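Local coordinates for putative diflavin flavoprotein A 5 (Nostoc sp. PCC 7120, PDB 4FEK) that probably carries electrons from NADH to oxygen, reducing it to water, this chain being the N-terminal metallo-beta-lactamase-like domain of the larger diiron flavoprotein, at residues I14-T18 against T167-Y171; K19-S25 against T41-V47; I48-A54 against L140-L146; Q223-Y227 against L239-T243. All coordinates share one frame; numbering follows the deposited sequence. Where two conformers were deposited one is given.

Contact 1: residues I14-T18 against T167-Y171; sequences IATNT and TQILY
Ile169 reaches out with its CD1 into the angle between Ile14 and Ala15, ending 3.6 Å from Ala15 CB and 3.9 Å from Ile14 CD1. Its chain is extended beyond CG1 (chi2 177°), which carries the methyl all the way across, and the two isoleucine side chains pass each other at a slant. Thr167 meets the same turn with its methyl: CG2 touches Ala15 CB and lies 3.6 Å from Thr16 O. Thr18 and Tyr171 point at each other from the two segments, Thr18 CG2 standing at the rim of the phenol, near the ring plane, and 3.1 Å from Tyr171 OH. One face of that ring is covered by Ile169 CG2, while Tyr46 packs against the ring edge-to-face. No direct hydrogen bond crosses the contact; a water does the polar work instead. It lies in the plane of the Tyr171 ring, 2.7 Å from Tyr171 OH, also bonds Thr167 OG1, and donates to Thr18 OG1 at 2.9 Å. Thr18 OG1 in turn gives its own proton to Thr16 O at 3.0 Å, coming from above the carbonyl plane, so the hydroxyl is used both ways and its rotation is fixed. The 14-18 backbone is a type II turn from Ala15 to Thr18 next to a classic beta bulge in which Ile14 and Ala15 both face Thr18. A bulged hairpin end of one sheet thus rests on strand 169-173 of the other, as expected for the two facing sheets of the metallo-beta-lactamase sandwich.

Contact 2: residues K19-S25 against T41-V47; sequences KVLRARS and TTSNSYV
Thr42 OG1, close by the Arg22 guanidinium, is gripped twice: it donates to Asn44 OD1 at 2.7 Å and takes the backbone N-H of Gly232. The two segments are neighbouring antiparallel strands in the larger sheet of the metallo-beta-lactamase sandwich, and eight backbone hydrogen bonds join them. Leu21 and Ser45 form one of the hydrogen-bonded pairs, with Leu21 N to Ser45 O at 2.8 Å and nearly straight (170°). On the face bearing Val20, Arg22, Arg24, Tyr46, Asn44 and Thr42, Arg22 runs beside Asn44, its CG 3.5 Å from Asn44 OD1; the planes of the Arg22 guanidinium and the Asn44 amide are 39° apart. A bend at chi3 (81°) turns the guanidinium over Thr42, whose CG2 sits against one face of it, 3.5 Å from Arg22 NH2. Arg22 NH1 is held by Gln10 of strand 8-15, and Asn44 ND2 by Gly232 O, so Arg22 and Asn44 are each tied to flanking chain. The Arg24 guanidinium turns away to salt bridges with Asp8 and Asp183. Further along, Val20 and Tyr46 run alongside each other, with Val20 CG2 3.4 Å from Tyr46 CE1; the phenol hydroxyl bonds Val229 O. The other face turns to helix 61-74, where Ala70 touches Leu21 and Phe63 touches Ala23 and Ser25. There Leu21 slants across Val47, its CD1 3.8 Å from Val47 CG2.

Contact 3: residues I48-A54 against L140-L146; sequences IEGDKTA and LGKGHVL
Ile48 and Leu140 make the tight end of this contact between two hairpin turns of the metallo-beta-lactamase sandwich, one from each sheet: residues 48-54 join strand 41-49 to strand 53-56, and the other segment holds a type I' turn from Gly141 to His144. Ile48 CG2 touches both Leu140 CD2, at 3.7 Å with the two side chains nearly perpendicular, and the face of the His144 imidazole, a CH-pi contact 4.0 Å from the ring centroid. Putting that methyl anti to the backbone N (chi1 -56° for CG1) aims it at both. Leu140 CD2 also touches Ala54 CB. His144 is braced by Asp164 at ND1 and Asn17 at NE2, which holds the ring in place. A single backbone bond ties the turns, Lys52 N to Leu140 O at 2.8 Å and 169°; Gly50 CA approaches the same oxygen in a CA-H...O contact. Beyond it the packing slackens toward solvent. Asp51 and the extended Lys142 slant across each other, carboxylate against methylene, with Asp51 OD1 3.4 Å from Lys142 CE yet 4.5 Å from NZ, too far for a salt bridge. Lys142 NZ instead donates to a water at 3.0 Å that bonds onward to Glu49 O.

Contact 4: residues Q223-Y227 against L239-T243; sequences QVRLY and LIALT
The first turn of the C-terminal helix 239-258 packs on edge strand 226-229 of the smaller sheet in the metallo-beta-lactamase sandwich, with Leu239 and Tyr227 as the main meeting pair. Leu239 sends its branch point straight over the phenol: CG stands 3.7 Å from the centroid of the Tyr227 ring and only 9° off its normal, a centred CH-pi contact. The Tyr227 ring also stacks with Phe176. Leu239 CG is turned anti to its backbone N (chi1 -171°), which sets the branch point over the ring; from there the two methyls diverge. CD1 goes to the strand backbone, 3.5 Å from Leu226 N, and meets Val224 CG1 at 3.8 Å. CD2 stays near the hydroxyl end of the ring, 3.8 Å from Tyr227 CZ. One turn on, Thr243 approaches the ring at its edge, near the plane, and its OG1 is hydrogen-bonded to Tyr227 OH at 2.6 Å. The hydroxyl of Thr243 thereby joins the strand to a helical carbonyl. Two donors from the same residue grip that carbonyl from opposite faces of its plane: Thr243 N reaches Leu239 O at 3.0 Å, and Thr243 OG1 reaches Leu239 O at 2.6 Å.

Contact 1 is the hub. Its centre lies about 11 Å from that of contact 3, 14 Å from contact 2 and 13 Å from contact 4. Asn17 O bonds Glu49 N at 2.8 Å, joining it to contact 3; Tyr171 and Ile14 pack on Tyr46 of contact 2; Gln168 O bonds Arg225 N at 2.8 Å, leading along the smaller sheet to contact 4. Contacts 2 and 3 share strand 41-49, whereas contacts 3 and 4, about 22 Å apart between centres, do not touch. Contacts 1 and 3 bridge the two sheets. The full-length protein binds two iron ions per subunit; no metal takes part in these four contacts.

Contact 1: residues I14-T18 against T167-Y171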
loop_
_atom_site.group_PDB
_atom_site.type_symbol
_atom_site.label_atom_id
_atom_site.label_comp_id
_atom_site.label_asym_id
_atom_site.label_seq_id
_atom_site.Cartn_x
_atom_site.Cartn_y
_atom_site.Cartn_z
ATOM N N ILE A 14 10.964 -10.496 1.707
ATOM C CA ILE A 14 9.871 -11.164 1.011
ATOM C C ILE A 14 10.243 -11.539 -0.407
ATOM O O ILE A 14 9.594 -12.379 -1.028
ATOM C CB ILE A 14 8.575 -10.321 1.017
ATOM C CG1 ILE A 14 8.785 -9.017 0.234
ATOM C CG2 ILE A 14 8.147 -10.066 2.440
ATOM C CD1 ILE A 14 7.507 -8.119 0.116
ATOM N N ALA A 15 11.295 -10.916 -0.917
ATOM C CA ALA A 15 11.725 -11.173 -2.272
ATOM C C ALA A 15 13.122 -10.616 -2.454
ATOM O O ALA A 15 13.658 -10.000 -1.545
ATOM C CB ALA A 15 10.771 -10.516 -3.261
ATOM N N THR A 16 13.697 -10.821 -3.636
ATOM C CA THR A 16 15.015 -10.282 -3.947
ATOM C C THR A 16 15.043 -8.782 -3.712
ATOM O O THR A 16 14.266 -8.050 -4.307
ATOM C CB THR A 16 15.432 -10.592 -5.391
ATOM O OG1 THR A 16 15.400 -12.011 -5.599
ATOM C CG2 THR A 16 16.837 -10.066 -5.668
ATOM N N ASN A 17 15.913 -8.347 -2.798
ATOM C CA ASN A 17 16.069 -6.935 -2.460
ATOM C C ASN A 17 14.806 -6.296 -1.894
ATOM O O ASN A 17 14.688 -5.074 -1.866
ATOM C CB ASN A 17 16.517 -6.131 -3.674
ATOM C CG ASN A 17 17.908 -6.527 -4.157
ATOM O OD1 ASN A 17 18.834 -6.728 -3.354
ATOM N ND2 ASN A 17 18.060 -6.628 -5.464
ATOM N N THR A 18 13.893 -7.120 -1.405
ATOM C CA THR A 18 12.616 -6.595 -0.915
ATOM C C THR A 18 12.285 -7.068 0.489
ATOM O O THR A 18 12.326 -8.280 0.785
ATOM C CB THR A 18 11.467 -6.994 -1.866
ATOM O OG1 THR A 18 11.853 -6.729 -3.217
ATOM C CG2 THR A 18 10.153 -6.218 -1.538
ATOM N N THR A 167 10.583 -8.935 -9.317
ATOM C CA THR A 167 10.073 -9.852 -8.316
ATOM C C THR A 167 8.620 -10.272 -8.609
ATOM O O THR A 167 8.083 -11.171 -7.955
ATOM C CB THR A 167 10.119 -9.188 -6.933
ATOM O OG1 THR A 167 9.215 -8.070 -6.919
ATOM C CG2 THR A 167 11.537 -8.682 -6.612
ATOM N N GLN A 168 7.994 -9.613 -9.579
ATOM C CA GLN A 168 6.573 -9.849 -9.908
ATOM C C GLN A 168 5.643 -9.621 -8.717
ATOM O O GLN A 168 4.613 -10.290 -8.553
ATOM C CB GLN A 168 6.352 -11.225 -10.548
ATOM C CG GLN A 168 7.283 -11.437 -11.728
ATOM C CD GLN A 168 6.961 -12.661 -12.552
ATOM O OE1 GLN A 168 6.670 -13.728 -12.022
ATOM N NE2 GLN A 168 7.031 -12.511 -13.865
ATOM N N ILE A 169 6.011 -8.656 -7.889
ATOM C CA ILE A 169 5.179 -8.264 -6.766
ATOM C C ILE A 169 4.367 -7.040 -7.196
ATOM O O ILE A 169 4.888 -6.100 -7.787
ATOM C CB ILE A 169 6.017 -7.913 -5.516
ATOM C CG1 ILE A 169 6.702 -9.171 -4.930
ATOM C CG2 ILE A 169 5.149 -7.287 -4.450
ATOM C CD1 ILE A 169 7.621 -8.843 -3.716
ATOM N N LEU A 170 3.075 -7.068 -6.901
ATOM C CA LEU A 170 2.223 -5.915 -7.136
ATOM C C LEU A 170 1.884 -5.282 -5.792
ATOM O O LEU A 170 1.324 -5.949 -4.906
ATOM C CB LEU A 170 0.955 -6.369 -7.867
ATOM C CG LEU A 170 -0.022 -5.247 -8.180
ATOM C CD1 LEU A 170 0.624 -4.315 -9.182
ATOM C CD2 LEU A 170 -1.337 -5.837 -8.742
ATOM N N TYR A 171 2.222 -4.004 -5.644
ATOM C CA TYR A 171 1.967 -3.239 -4.419
ATOM C C TYR A 171 0.597 -2.589 -4.598
ATOM O O TYR A 171 0.434 -1.731 -5.465
ATOM C CB TYR A 171 3.077 -2.197 -4.207
ATOM C CG TYR A 171 4.446 -2.894 -4.026
ATOM C CD1 TYR A 171 4.893 -3.258 -2.756
ATOM C CD2 TYR A 171 5.228 -3.241 -5.125
ATOM C CE1 TYR A 171 6.103 -3.922 -2.580
ATOM C CE2 TYR A 171 6.454 -3.928 -4.967
ATOM C CZ TYR A 171 6.872 -4.260 -3.686
ATOM O OH TYR A 171 8.067 -4.931 -3.506
HETATM O O HOH W 1 9.907 -5.881 -5.200
#

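Contact 2: residues K19-S25 against T41-V47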
loop_
_atom_site.group_PDB
_atom_site.type_symbol
_atom_site.label_atom_id
_atom_site.label_comp_id
_atom_site.label_asym_id
_atom_site.label_seq_id
_atom_site.Cartn_x
_atom_site.Cartn_y
_atom_site.Cartn_z
ATOM N N LYS A 19 11.910 -6.109 1.339
ATOM C CA LYS A 19 11.443 -6.390 2.690
ATOM C C LYS A 19 10.104 -5.712 2.966
ATOM O O LYS A 19 9.821 -4.649 2.395
ATOM C CB LYS A 19 12.425 -5.848 3.729
ATOM C CG LYS A 19 13.817 -6.478 3.638
ATOM C CD LYS A 19 14.728 -5.932 4.741
ATOM C CE LYS A 19 16.055 -6.709 4.778
ATOM N NZ LYS A 19 17.113 -5.961 5.527
ATOM N N VAL A 20 9.320 -6.316 3.858
ATOM C CA VAL A 20 8.097 -5.686 4.378
ATOM C C VAL A 20 8.383 -5.252 5.803
ATOM O O VAL A 20 9.151 -5.924 6.514
ATOM C CB VAL A 20 6.842 -6.625 4.304
ATOM C CG1 VAL A 20 7.034 -7.919 5.118
ATOM C CG2 VAL A 20 5.570 -5.886 4.804
ATOM N N LEU A 21 7.831 -4.094 6.182
ATOM C CA LEU A 21 7.707 -3.692 7.569
ATOM C C LEU A 21 6.218 -3.659 7.879
ATOM O O LEU A 21 5.504 -2.843 7.310
ATOM C CB LEU A 21 8.296 -2.285 7.784
ATOM C CG LEU A 21 9.826 -2.168 7.817
ATOM C CD1 LEU A 21 10.399 -2.297 6.411
ATOM C CD2 LEU A 21 10.265 -0.850 8.471
ATOM N N ARG A 22 5.741 -4.564 8.734
ATOM C CA ARG A 22 4.322 -4.568 9.120
ATOM C C ARG A 22 4.183 -3.934 10.491
ATOM O O ARG A 22 4.641 -4.494 11.492
ATOM C CB ARG A 22 3.774 -5.997 9.187
ATOM C CG ARG A 22 4.077 -6.867 7.980
ATOM C CD ARG A 22 3.612 -8.296 8.296
ATOM N NE ARG A 22 2.193 -8.443 8.096
ATOM C CZ ARG A 22 1.336 -9.109 8.869
ATOM N NH1 ARG A 22 1.691 -9.733 9.980
ATOM N NH2 ARG A 22 0.071 -9.130 8.508
ATOM N N ALA A 23 3.604 -2.749 10.535
ATOM C CA ALA A 23 3.330 -2.084 11.796
ATOM C C ALA A 23 2.052 -2.708 12.298
ATOM O O ALA A 23 1.034 -2.677 11.600
ATOM C CB ALA A 23 3.126 -0.616 11.566
ATOM N N ARG A 24 2.098 -3.272 13.497
ATOM C CA ARG A 24 0.994 -4.092 13.984
ATOM C C ARG A 24 0.279 -3.455 15.156
ATOM O O ARG A 24 0.913 -2.844 16.033
ATOM C CB ARG A 24 1.491 -5.495 14.372
ATOM C CG ARG A 24 2.169 -6.235 13.236
ATOM C CD ARG A 24 2.336 -7.698 13.559
ATOM N NE ARG A 24 3.180 -7.906 14.732
ATOM C CZ ARG A 24 3.321 -9.071 15.356
ATOM N NH1 ARG A 24 2.686 -10.150 14.917
ATOM N NH2 ARG A 24 4.098 -9.153 16.430
ATOM N N SER A 25 -1.050 -3.596 15.163
ATOM C CA SER A 25 -1.849 -3.208 16.315
ATOM C C SER A 25 -2.910 -4.267 16.647
ATOM O O SER A 25 -3.699 -4.671 15.789
ATOM C CB SER A 25 -2.511 -1.849 16.107
ATOM O OG SER A 25 -3.231 -1.460 17.282
ATOM N N THR A 41 -5.178 -4.927 13.290
ATOM C CA THR A 41 -4.847 -4.550 11.919
ATOM C C THR A 41 -3.314 -4.482 11.799
ATOM O O THR A 41 -2.604 -4.481 12.812
ATOM C CB THR A 41 -5.448 -3.148 11.595
ATOM O OG1 THR A 41 -5.115 -2.767 10.259
ATOM C CG2 THR A 41 -4.933 -2.084 12.564
ATOM N N THR A 42 -2.804 -4.493 10.575
ATOM C CA THR A 42 -1.425 -4.077 10.347
ATOM C C THR A 42 -1.434 -3.012 9.268
ATOM O O THR A 42 -2.370 -2.941 8.464
ATOM C CB THR A 42 -0.525 -5.259 9.876
ATOM O OG1 THR A 42 -0.748 -5.547 8.484
ATOM C CG2 THR A 42 -0.786 -6.511 10.703
ATOM N N SER A 43 -0.426 -2.148 9.286
ATOM C CA SER A 43 -0.158 -1.274 8.158
ATOM C C SER A 43 1.197 -1.656 7.574
ATOM O O SER A 43 2.226 -1.617 8.272
ATOM C CB SER A 43 -0.153 0.191 8.581
ATOM O OG SER A 43 0.119 1.013 7.458
ATOM N N ASN A 44 1.189 -2.052 6.310
ATOM C CA ASN A 44 2.379 -2.613 5.681
ATOM C C ASN A 44 3.116 -1.614 4.799
ATOM O O ASN A 44 2.529 -0.978 3.939
ATOM C CB ASN A 44 2.022 -3.868 4.881
ATOM C CG ASN A 44 1.220 -4.872 5.690
ATOM O OD1 ASN A 44 1.378 -4.982 6.908
ATOM N ND2 ASN A 44 0.336 -5.609 5.007
ATOM N N SER A 45 4.420 -1.483 5.019
ATOM C CA SER A 45 5.235 -0.624 4.189
ATOM C C SER A 45 6.331 -1.530 3.617
ATOM O O SER A 45 6.634 -2.585 4.178
ATOM C CB SER A 45 5.850 0.499 5.047
ATOM O OG SER A 45 6.548 1.427 4.244
ATOM N N TYR A 46 6.923 -1.125 2.507
ATOM C CA TYR A 46 7.875 -2.001 1.833
ATOM C C TYR A 46 9.143 -1.229 1.467
ATOM O O TYR A 46 9.105 -0.008 1.311
ATOM C CB TYR A 46 7.239 -2.590 0.567
ATOM C CG TYR A 46 6.019 -3.413 0.872
ATOM C CD1 TYR A 46 6.120 -4.771 1.111
ATOM C CD2 TYR A 46 4.759 -2.811 0.994
ATOM C CE1 TYR A 46 4.984 -5.543 1.429
ATOM C CE2 TYR A 46 3.634 -3.561 1.318
ATOM C CZ TYR A 46 3.748 -4.918 1.527
ATOM O OH TYR A 46 2.616 -5.653 1.839
ATOM N N VAL A 47 10.256 -1.954 1.326
ATOM C CA VAL A 47 11.544 -1.363 0.937
ATOM C C VAL A 47 12.115 -2.205 -0.190
ATOM O O VAL A 47 12.214 -3.423 -0.055
ATOM C CB VAL A 47 12.562 -1.377 2.103
ATOM C CG1 VAL A 47 13.835 -0.643 1.689
ATOM C CG2 VAL A 47 11.951 -0.745 3.360
#

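Contact 3: residues I48-A54 against L140-L146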
loop_
_atom_site.group_PDB
_atom_site.type_symbol
_atom_site.label_atom_id
_atom_site.label_comp_id
_atom_site.label_asym_id
_atom_site.label_seq_id
_atom_site.Cartn_x
_atom_site.Cartn_y
_atom_site.Cartn_z
ATOM N N ILE A 48 12.409 -1.577 -1.325
ATOM C CA ILE A 48 13.108 -2.264 -2.411
ATOM C C ILE A 48 14.489 -1.628 -2.570
ATOM O O ILE A 48 14.608 -0.415 -2.784
ATOM C CB ILE A 48 12.364 -2.155 -3.760
ATOM C CG1 ILE A 48 10.932 -2.694 -3.642
ATOM C CG2 ILE A 48 13.136 -2.902 -4.853
ATOM C CD1 ILE A 48 10.009 -2.188 -4.781
ATOM N N GLU A 49 15.536 -2.445 -2.486
ATOM C CA GLU A 49 16.892 -1.911 -2.571
ATOM C C GLU A 49 17.581 -2.363 -3.840
ATOM O O GLU A 49 18.127 -3.465 -3.883
ATOM C CB GLU A 49 17.734 -2.382 -1.381
ATOM C CG GLU A 49 17.358 -1.777 -0.054
ATOM C CD GLU A 49 18.246 -2.282 1.075
ATOM O OE1 GLU A 49 19.161 -3.099 0.801
ATOM O OE2 GLU A 49 18.030 -1.862 2.232
ATOM N N GLY A 50 17.563 -1.534 -4.872
ATOM C CA GLY A 50 18.324 -1.854 -6.062
ATOM C C GLY A 50 19.590 -1.023 -5.992
ATOM O O GLY A 50 20.152 -0.821 -4.911
ATOM N N ASP A 51 20.026 -0.530 -7.140
ATOM C CA ASP A 51 20.985 0.558 -7.194
ATOM C C ASP A 51 20.451 1.773 -6.433
ATOM O O ASP A 51 21.202 2.459 -5.729
ATOM C CB ASP A 51 21.236 0.930 -8.651
ATOM C CG ASP A 51 22.114 -0.094 -9.369
ATOM O OD1 ASP A 51 22.909 -0.776 -8.684
ATOM O OD2 ASP A 51 22.008 -0.216 -10.606
ATOM N N LYS A 52 19.154 2.040 -6.589
ATOM C CA LYS A 52 18.473 3.085 -5.823
ATOM C C LYS A 52 17.515 2.438 -4.831
ATOM O O LYS A 52 17.075 1.310 -5.042
ATOM C CB LYS A 52 17.698 4.032 -6.754
ATOM C CG LYS A 52 18.594 4.919 -7.637
ATOM C CD LYS A 52 17.753 5.995 -8.324
ATOM C CE LYS A 52 18.584 6.859 -9.257
ATOM N NZ LYS A 52 19.619 6.038 -9.948
ATOM N N THR A 53 17.199 3.142 -3.743
ATOM C CA THR A 53 16.293 2.592 -2.734
ATOM C C THR A 53 14.940 3.324 -2.708
ATOM O O THR A 53 14.878 4.551 -2.725
ATOM C CB THR A 53 16.950 2.564 -1.319
ATOM O OG1 THR A 53 18.040 1.636 -1.323
ATOM C CG2 THR A 53 15.962 2.096 -0.276
ATOM N N ALA A 54 13.857 2.556 -2.699
ATOM C CA ALA A 54 12.520 3.120 -2.561
ATOM C C ALA A 54 11.770 2.499 -1.400
ATOM O O ALA A 54 11.873 1.296 -1.128
ATOM C CB ALA A 54 11.707 2.930 -3.871
ATOM N N LEU A 140 14.978 1.138 -10.526
ATOM C CA LEU A 140 15.754 1.138 -9.284
ATOM C C LEU A 140 17.122 0.471 -9.482
ATOM O O LEU A 140 17.976 0.488 -8.579
ATOM C CB LEU A 140 14.974 0.396 -8.193
ATOM C CG LEU A 140 14.115 1.193 -7.207
ATOM C CD1 LEU A 140 13.627 2.468 -7.797
ATOM C CD2 LEU A 140 12.958 0.346 -6.643
ATOM N N GLY A 141 17.311 -0.143 -10.650
ATOM C CA GLY A 141 18.528 -0.882 -10.942
ATOM C C GLY A 141 18.403 -2.345 -10.554
ATOM O O GLY A 141 17.428 -2.746 -9.907
ATOM N N LYS A 142 19.398 -3.140 -10.947
ATOM C CA LYS A 142 19.444 -4.577 -10.655
ATOM C C LYS A 142 18.211 -5.350 -11.145
ATOM O O LYS A 142 17.904 -6.451 -10.653
ATOM C CB LYS A 142 19.696 -4.812 -9.158
ATOM C CG LYS A 142 21.054 -4.277 -8.707
ATOM C CD LYS A 142 21.180 -4.211 -7.186
ATOM C CE LYS A 142 22.535 -3.622 -6.773
ATOM N NZ LYS A 142 22.811 -3.804 -5.306
ATOM N N GLY A 143 17.505 -4.762 -12.106
ATOM C CA GLY A 143 16.336 -5.384 -12.687
ATOM C C GLY A 143 15.029 -4.857 -12.127
ATOM O O GLY A 143 13.965 -5.133 -12.674
ATOM N N HIS A 144 15.106 -4.087 -11.045
ATOM C CA HIS A 144 13.904 -3.598 -10.369
ATOM C C HIS A 144 13.331 -2.400 -11.095
ATOM O O HIS A 144 13.492 -1.259 -10.660
ATOM C CB HIS A 144 14.181 -3.282 -8.900
ATOM C CG HIS A 144 14.572 -4.484 -8.102
ATOM N ND1 HIS A 144 13.647 -5.316 -7.503
ATOM C CD2 HIS A 144 15.788 -5.018 -7.835
ATOM C CE1 HIS A 144 14.281 -6.301 -6.891
ATOM N NE2 HIS A 144 15.579 -6.148 -7.088
ATOM N N VAL A 145 12.707 -2.673 -12.237
ATOM C CA VAL A 145 11.997 -1.654 -12.982
ATOM C C VAL A 145 10.559 -1.637 -12.469
ATOM O O VAL A 145 9.876 -2.663 -12.465
ATOM C CB VAL A 145 12.002 -1.951 -14.483
ATOM C CG1 VAL A 145 11.275 -0.849 -15.242
ATOM C CG2 VAL A 145 13.435 -2.116 -14.997
ATOM N N LEU A 146 10.112 -0.471 -12.022
ATOM C CA LEU A 146 8.762 -0.311 -11.492
ATOM C C LEU A 146 7.805 0.171 -12.567
ATOM O O LEU A 146 8.063 1.185 -13.212
ATOM C CB LEU A 146 8.776 0.719 -10.366
ATOM C CG LEU A 146 8.978 0.189 -8.948
ATOM C CD1 LEU A 146 9.797 -1.059 -8.941
ATOM C CD2 LEU A 146 9.566 1.264 -8.043
HETATM O O HOH W 2 20.640 -4.524 -3.386
HETATM O O HOH W 3 21.752 -1.917 -12.348
#

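Contact 4: residues Q223-Y227 against L239-T243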
loop_
_atom_site.group_PDB
_atom_site.type_symbol
_atom_site.label_atom_id
_atom_site.label_comp_id
_atom_site.label_asym_id
_atom_site.label_seq_id
_atom_site.Cartn_x
_atom_site.Cartn_y
_atom_site.Cartn_z
ATOM N N GLN A 223 1.813 -10.560 -14.732
ATOM C CA GLN A 223 2.185 -11.811 -14.099
ATOM C C GLN A 223 2.585 -11.534 -12.648
ATOM O O GLN A 223 3.671 -11.011 -12.394
ATOM C CB GLN A 223 3.337 -12.433 -14.862
ATOM C CG GLN A 223 3.658 -13.843 -14.456
ATOM C CD GLN A 223 4.832 -14.394 -15.239
ATOM O OE1 GLN A 223 5.745 -14.996 -14.670
ATOM N NE2 GLN A 223 4.819 -14.182 -16.556
ATOM N N VAL A 224 1.720 -11.904 -11.704
ATOM C CA VAL A 224 1.904 -11.529 -10.293
ATOM C C VAL A 224 2.068 -12.735 -9.371
ATOM O O VAL A 224 1.254 -13.660 -9.382
ATOM C CB VAL A 224 0.707 -10.691 -9.759
ATOM C CG1 VAL A 224 0.989 -10.175 -8.353
ATOM C CG2 VAL A 224 0.386 -9.549 -10.687
ATOM N N ARG A 225 3.103 -12.699 -8.541
ATOM C CA ARG A 225 3.351 -13.765 -7.577
ATOM C C ARG A 225 2.867 -13.389 -6.184
ATOM O O ARG A 225 2.636 -14.263 -5.359
ATOM C CB ARG A 225 4.849 -14.086 -7.517
ATOM C CG ARG A 225 5.400 -14.693 -8.795
ATOM C CD ARG A 225 6.898 -14.918 -8.680
ATOM N NE ARG A 225 7.370 -15.885 -9.661
ATOM C CZ ARG A 225 7.837 -17.093 -9.358
ATOM N NH1 ARG A 225 7.913 -17.481 -8.092
ATOM N NH2 ARG A 225 8.234 -17.910 -10.326
ATOM N N LEU A 226 2.716 -12.089 -5.924
ATOM C CA LEU A 226 2.331 -11.619 -4.594
ATOM C C LEU A 226 1.571 -10.305 -4.683
ATOM O O LEU A 226 1.982 -9.402 -5.429
ATOM C CB LEU A 226 3.581 -11.406 -3.724
ATOM C CG LEU A 226 3.350 -10.989 -2.271
ATOM C CD1 LEU A 226 2.981 -12.208 -1.449
ATOM C CD2 LEU A 226 4.584 -10.276 -1.690
ATOM N N TYR A 227 0.472 -10.198 -3.933
ATOM C CA TYR A 227 -0.130 -8.887 -3.661
ATOM C C TYR A 227 0.461 -8.378 -2.350
ATOM O O TYR A 227 0.097 -8.858 -1.265
ATOM C CB TYR A 227 -1.669 -8.938 -3.510
ATOM C CG TYR A 227 -2.451 -9.250 -4.765
ATOM C CD1 TYR A 227 -1.951 -8.945 -6.028
ATOM C CD2 TYR A 227 -3.727 -9.807 -4.688
ATOM C CE1 TYR A 227 -2.686 -9.210 -7.171
ATOM C CE2 TYR A 227 -4.470 -10.074 -5.838
ATOM C CZ TYR A 227 -3.949 -9.769 -7.070
ATOM O OH TYR A 227 -4.688 -10.045 -8.213
ATOM N N LEU A 239 -3.881 -15.578 -3.752
ATOM C CA LEU A 239 -3.952 -14.469 -4.712
ATOM C C LEU A 239 -5.001 -14.674 -5.807
ATOM O O LEU A 239 -5.833 -13.803 -6.054
ATOM C CB LEU A 239 -2.571 -14.293 -5.358
ATOM C CG LEU A 239 -2.233 -13.100 -6.254
ATOM C CD1 LEU A 239 -0.726 -12.865 -6.229
ATOM C CD2 LEU A 239 -2.710 -13.325 -7.688
ATOM N N ILE A 240 -4.934 -15.810 -6.487
ATOM C CA ILE A 240 -5.829 -16.050 -7.613
ATOM C C ILE A 240 -7.273 -16.194 -7.137
ATOM O O ILE A 240 -8.190 -15.613 -7.723
ATOM C CB ILE A 240 -5.367 -17.267 -8.473
ATOM C CG1 ILE A 240 -4.027 -16.936 -9.153
ATOM C CG2 ILE A 240 -6.426 -17.620 -9.509
ATOM C CD1 ILE A 240 -3.239 -18.151 -9.653
ATOM N N ALA A 241 -7.464 -16.928 -6.050
ATOM C CA ALA A 241 -8.800 -17.088 -5.485
ATOM C C ALA A 241 -9.382 -15.776 -4.969
ATOM O O ALA A 241 -10.587 -15.562 -5.055
ATOM C CB ALA A 241 -8.812 -18.144 -4.383
ATOM N N LEU A 242 -8.537 -14.910 -4.412
ATOM C CA LEU A 242 -9.044 -13.654 -3.875
ATOM C C LEU A 242 -9.411 -12.743 -5.035
ATOM O O LEU A 242 -10.406 -12.019 -4.983
ATOM C CB LEU A 242 -8.023 -12.966 -2.948
ATOM C CG LEU A 242 -8.519 -11.650 -2.332
ATOM C CD1 LEU A 242 -9.699 -11.857 -1.385
ATOM C CD2 LEU A 242 -7.361 -10.881 -1.623
ATOM N N THR A 243 -8.607 -12.793 -6.089
ATOM C CA THR A 243 -8.838 -11.969 -7.253
ATOM C C THR A 243 -10.183 -12.380 -7.889
ATOM O O THR A 243 -10.978 -11.521 -8.282
ATOM C CB THR A 243 -7.701 -12.135 -8.270
ATOM O OG1 THR A 243 -6.447 -11.824 -7.646
ATOM C CG2 THR A 243 -7.901 -11.228 -9.462
#